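Local structure of beta-N-acetylhexosaminidase (Beutenbergia cavernae, 5BU9) at residues E8-A22 / S35-N47. The protein probably hydrolyses terminal non-reducing N-acetyl-D-hexosamine residues from N-acetyl-beta-D-hexosaminides, as a member of glycosyl hydrolase family 3. Sequence-based numbering, arbitrary orientation.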
# COMPACT_ATOMS: atom_id res chain seq x y z
N GLU A 8 -13.60 -1.49 18.42
CA GLU A 8 -12.69 -0.35 18.21
C GLU A 8 -11.33 -0.86 17.72
O GLU A 8 -10.76 -0.32 16.78
CB GLU A 8 -12.50 0.47 19.51
CG GLU A 8 -13.69 1.36 19.89
CD GLU A 8 -14.86 0.58 20.49
OE1 GLU A 8 -15.93 1.21 20.64
OE2 GLU A 8 -14.73 -0.63 20.81
N GLN A 9 -10.83 -1.91 18.36
CA GLN A 9 -9.55 -2.47 18.00
C GLN A 9 -9.58 -3.13 16.62
O GLN A 9 -8.59 -3.05 15.89
CB GLN A 9 -9.10 -3.46 19.07
CG GLN A 9 -8.70 -2.79 20.38
CD GLN A 9 -8.60 -3.79 21.49
OE1 GLN A 9 -9.20 -4.85 21.42
NE2 GLN A 9 -7.82 -3.48 22.53
N ARG A 10 -10.70 -3.74 16.23
CA ARG A 10 -10.78 -4.35 14.90
C ARG A 10 -10.77 -3.28 13.81
O ARG A 10 -10.01 -3.37 12.84
CB ARG A 10 -12.02 -5.25 14.77
CG ARG A 10 -11.99 -6.46 15.69
CD ARG A 10 -13.00 -7.55 15.31
NE ARG A 10 -14.39 -7.09 15.27
CZ ARG A 10 -15.22 -7.02 16.33
NH1 ARG A 10 -14.82 -7.35 17.54
NH2 ARG A 10 -16.47 -6.61 16.17
N VAL A 11 -11.58 -2.24 13.99
CA VAL A 11 -11.53 -1.09 13.11
C VAL A 11 -10.09 -0.55 13.03
O VAL A 11 -9.56 -0.30 11.95
CB VAL A 11 -12.50 -0.01 13.56
CG1 VAL A 11 -12.26 1.24 12.76
CG2 VAL A 11 -13.91 -0.48 13.37
N GLY A 12 -9.45 -0.42 14.19
CA GLY A 12 -8.10 0.09 14.26
C GLY A 12 -7.16 -0.71 13.37
O GLY A 12 -6.26 -0.15 12.76
N GLN A 13 -7.39 -2.01 13.25
CA GLN A 13 -6.54 -2.81 12.36
C GLN A 13 -6.66 -2.47 10.86
O GLN A 13 -5.80 -2.88 10.08
CB GLN A 13 -6.85 -4.29 12.54
CG GLN A 13 -6.52 -4.77 13.89
CD GLN A 13 -5.03 -4.78 14.13
OE1 GLN A 13 -4.27 -5.32 13.33
NE2 GLN A 13 -4.61 -4.17 15.23
N LEU A 14 -7.75 -1.78 10.48
CA LEU A 14 -8.05 -1.41 9.09
C LEU A 14 -7.41 -0.08 8.67
O LEU A 14 -7.70 0.46 7.59
CB LEU A 14 -9.58 -1.34 8.87
CG LEU A 14 -10.39 -2.56 9.35
CD1 LEU A 14 -11.84 -2.39 8.89
CD2 LEU A 14 -9.80 -3.88 8.82
N PHE A 15 -6.53 0.46 9.52
CA PHE A 15 -5.86 1.72 9.20
C PHE A 15 -4.33 1.62 9.27
O PHE A 15 -3.77 0.87 10.07
CB PHE A 15 -6.33 2.83 10.13
CG PHE A 15 -7.70 3.35 9.81
CD1 PHE A 15 -8.83 2.68 10.26
CD2 PHE A 15 -7.85 4.50 9.06
CE1 PHE A 15 -10.10 3.16 9.97
CE2 PHE A 15 -9.12 4.99 8.76
CZ PHE A 15 -10.25 4.32 9.22
N MSE A 16 -3.68 2.38 8.39
CA MSE A 16 -2.23 2.50 8.41
C MSE A 16 -1.89 4.00 8.51
O MSE A 16 -2.14 4.76 7.58
CB MSE A 16 -1.60 1.84 7.18
CG MSE A 16 -0.05 1.80 7.24
SE MSE A 16 0.75 0.90 5.71
CE MSE A 16 0.72 -0.92 6.39
N VAL A 17 -1.34 4.43 9.64
CA VAL A 17 -1.14 5.89 9.82
C VAL A 17 0.33 6.24 9.68
O VAL A 17 1.21 5.53 10.18
CB VAL A 17 -1.71 6.39 11.16
CG1 VAL A 17 -1.05 5.68 12.32
CG2 VAL A 17 -1.49 7.87 11.28
N GLY A 18 0.57 7.32 8.96
CA GLY A 18 1.92 7.76 8.66
C GLY A 18 2.61 8.39 9.85
O GLY A 18 1.95 8.85 10.77
N THR A 19 3.93 8.34 9.84
CA THR A 19 4.79 9.18 10.68
C THR A 19 5.99 9.50 9.80
O THR A 19 6.30 8.76 8.86
CB THR A 19 5.26 8.48 11.99
OG1 THR A 19 6.10 9.37 12.72
CG2 THR A 19 6.07 7.24 11.71
N ASP A 20 6.65 10.61 10.08
CA ASP A 20 7.84 10.95 9.34
C ASP A 20 8.89 9.87 9.64
O ASP A 20 8.96 9.40 10.78
CB ASP A 20 8.35 12.33 9.75
CG ASP A 20 9.60 12.71 8.97
OD1 ASP A 20 9.46 12.98 7.75
OD2 ASP A 20 10.71 12.70 9.58
N ALA A 21 9.68 9.49 8.65
CA ALA A 21 10.62 8.40 8.81
C ALA A 21 11.69 8.67 9.87
O ALA A 21 12.28 7.74 10.38
CB ALA A 21 11.27 8.06 7.49
N ALA A 22 11.90 9.93 10.25
CA ALA A 22 12.98 10.22 11.16
C ALA A 22 12.49 10.42 12.57
O ALA A 22 13.29 10.63 13.48
CB ALA A 22 13.76 11.43 10.67
N SER A 35 -6.61 5.72 19.31
CA SER A 35 -7.54 5.28 18.26
C SER A 35 -7.35 3.80 17.86
O SER A 35 -8.02 3.30 16.96
CB SER A 35 -7.40 6.19 17.03
OG SER A 35 -7.93 7.48 17.29
N HIS A 36 -6.44 3.10 18.52
CA HIS A 36 -6.20 1.66 18.29
C HIS A 36 -5.72 1.36 16.86
O HIS A 36 -5.85 0.22 16.37
CB HIS A 36 -7.46 0.83 18.62
CG HIS A 36 -8.12 1.24 19.90
ND1 HIS A 36 -7.67 0.82 21.14
CD2 HIS A 36 -9.18 2.06 20.15
CE1 HIS A 36 -8.41 1.37 22.09
NE2 HIS A 36 -9.34 2.11 21.52
N VAL A 37 -5.16 2.36 16.18
CA VAL A 37 -4.59 2.10 14.85
C VAL A 37 -3.50 1.03 14.93
O VAL A 37 -2.63 1.03 15.83
CB VAL A 37 -4.05 3.39 14.23
CG1 VAL A 37 -3.29 3.10 12.94
CG2 VAL A 37 -5.22 4.33 13.97
N GLY A 38 -3.55 0.08 14.00
CA GLY A 38 -2.79 -1.15 14.14
C GLY A 38 -1.61 -1.29 13.19
O GLY A 38 -0.89 -2.29 13.24
N ASN A 39 -1.40 -0.28 12.34
CA ASN A 39 -0.34 -0.34 11.36
C ASN A 39 0.24 1.05 11.16
O ASN A 39 -0.48 2.03 11.30
CB ASN A 39 -0.84 -0.88 10.03
CG ASN A 39 -1.69 -2.13 10.18
OD1 ASN A 39 -1.17 -3.21 10.46
ND2 ASN A 39 -3.00 -1.99 10.00
N VAL A 40 1.53 1.13 10.83
CA VAL A 40 2.18 2.40 10.59
C VAL A 40 2.97 2.40 9.29
O VAL A 40 3.30 1.36 8.72
CB VAL A 40 3.08 2.79 11.77
CG1 VAL A 40 2.24 2.99 13.01
CG2 VAL A 40 4.11 1.73 12.01
N PHE A 41 3.28 3.60 8.84
CA PHE A 41 3.96 3.81 7.60
C PHE A 41 5.00 4.91 7.82
O PHE A 41 4.67 5.98 8.31
CB PHE A 41 2.97 4.22 6.50
CG PHE A 41 3.64 4.69 5.26
CD1 PHE A 41 4.07 3.79 4.30
CD2 PHE A 41 3.86 6.05 5.04
CE1 PHE A 41 4.71 4.23 3.14
CE2 PHE A 41 4.48 6.50 3.88
CZ PHE A 41 4.92 5.58 2.93
N LEU A 42 6.25 4.66 7.46
CA LEU A 42 7.29 5.71 7.58
C LEU A 42 7.39 6.53 6.30
O LEU A 42 7.71 5.98 5.23
CB LEU A 42 8.64 5.07 7.92
CG LEU A 42 8.88 4.82 9.41
CD1 LEU A 42 7.98 3.77 9.96
CD2 LEU A 42 10.34 4.45 9.66
N ALA A 43 7.14 7.84 6.40
CA ALA A 43 6.95 8.71 5.24
C ALA A 43 8.14 9.63 5.02
O ALA A 43 8.94 9.83 5.92
CB ALA A 43 5.70 9.55 5.38
N GLY A 44 8.20 10.22 3.82
CA GLY A 44 9.21 11.21 3.49
C GLY A 44 10.48 10.69 2.85
O GLY A 44 10.43 9.77 2.04
N ARG A 45 11.62 11.29 3.18
CA ARG A 45 12.94 10.81 2.75
C ARG A 45 13.82 10.98 3.98
O ARG A 45 13.99 12.08 4.51
CB ARG A 45 13.52 11.57 1.51
CG ARG A 45 12.63 11.53 0.19
CD ARG A 45 12.43 10.10 -0.42
NE ARG A 45 11.66 10.10 -1.68
CZ ARG A 45 10.35 9.83 -1.81
NH1 ARG A 45 9.77 9.89 -3.02
NH2 ARG A 45 9.59 9.50 -0.77
N SER A 46 14.29 9.86 4.48
CA SER A 46 15.18 9.85 5.62
C SER A 46 16.56 9.39 5.22
O SER A 46 16.71 8.44 4.46
CB SER A 46 14.64 8.95 6.72
OG SER A 46 15.57 8.91 7.77
N ASN A 47 17.55 10.07 5.76
CA ASN A 47 18.95 9.74 5.52
C ASN A 47 19.58 9.28 6.83
O ASN A 47 20.81 9.21 6.94
CB ASN A 47 19.70 10.96 4.98
CG ASN A 47 20.87 10.59 4.11
OD1 ASN A 47 20.75 9.76 3.21
ND2 ASN A 47 22.03 11.23 4.36
O HOH W 1 -10.62 2.47 17.21
O HOH W 2 -6.15 -2.58 16.87
O HOH W 3 -1.65 -3.93 15.49
O HOH W 4 14.83 7.37 9.64
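V17 brackets V40 in the first beta-alpha-beta unit of a TIM-barrel-type glycosidase domain: V17 N gives its proton to N39 O, and V17 O accepts from F41 N. Strands 15-20 and 39-43 run parallel because helix 26-35 returns the chain to the same end, the classic crossover. A43 N bonds to T19 O and A21 N to A43 O. The T19 N to F41 O bond (2.9 Å) runs nearly along the C=O axis, at 172°. V17 and V37 turn to the side where helix 26-35 packs, their CG1 methyls pressed to 3.5 Å. M16 and F41 occupy the other face of the sheet.

M16, a selenomethionine, can be followed outward. Its CB lies 4.0 Å from N39 CB; CG, anti to the backbone N (chi1 -173°), rests against the V40 carbonyl; SE lies about equally near V40 O and F41 CB (4.0 and 4.1 Å); and the bend at chi3 turns CE back to N39 CB. The side chains of M16 and N39 cross at about a right angle.

Before the strands, H36, with positive phi, ends helix 26-35 and sets its ring obliquely against Q9 CG and E8 CB, while ND1 bonds to A68 O. Close passage of the backbones is marked by G12 CA, 3.1 Å from H36 O, while one water joins Q9 O, H36 O and Q13 NE2. K337 ties Q13 OE1, G38 O and N39 OD1. G12 O takes F15 N and G38 N from opposite faces of its carbonyl plane. The amide of N39 clamps the turn: ND2 gives a weak bond to Q13 O and a straighter one (155°) to F15 O at 3.0 Å, a donor standing above the F15 carbonyl plane with F15 O near the plane of the N39 amide.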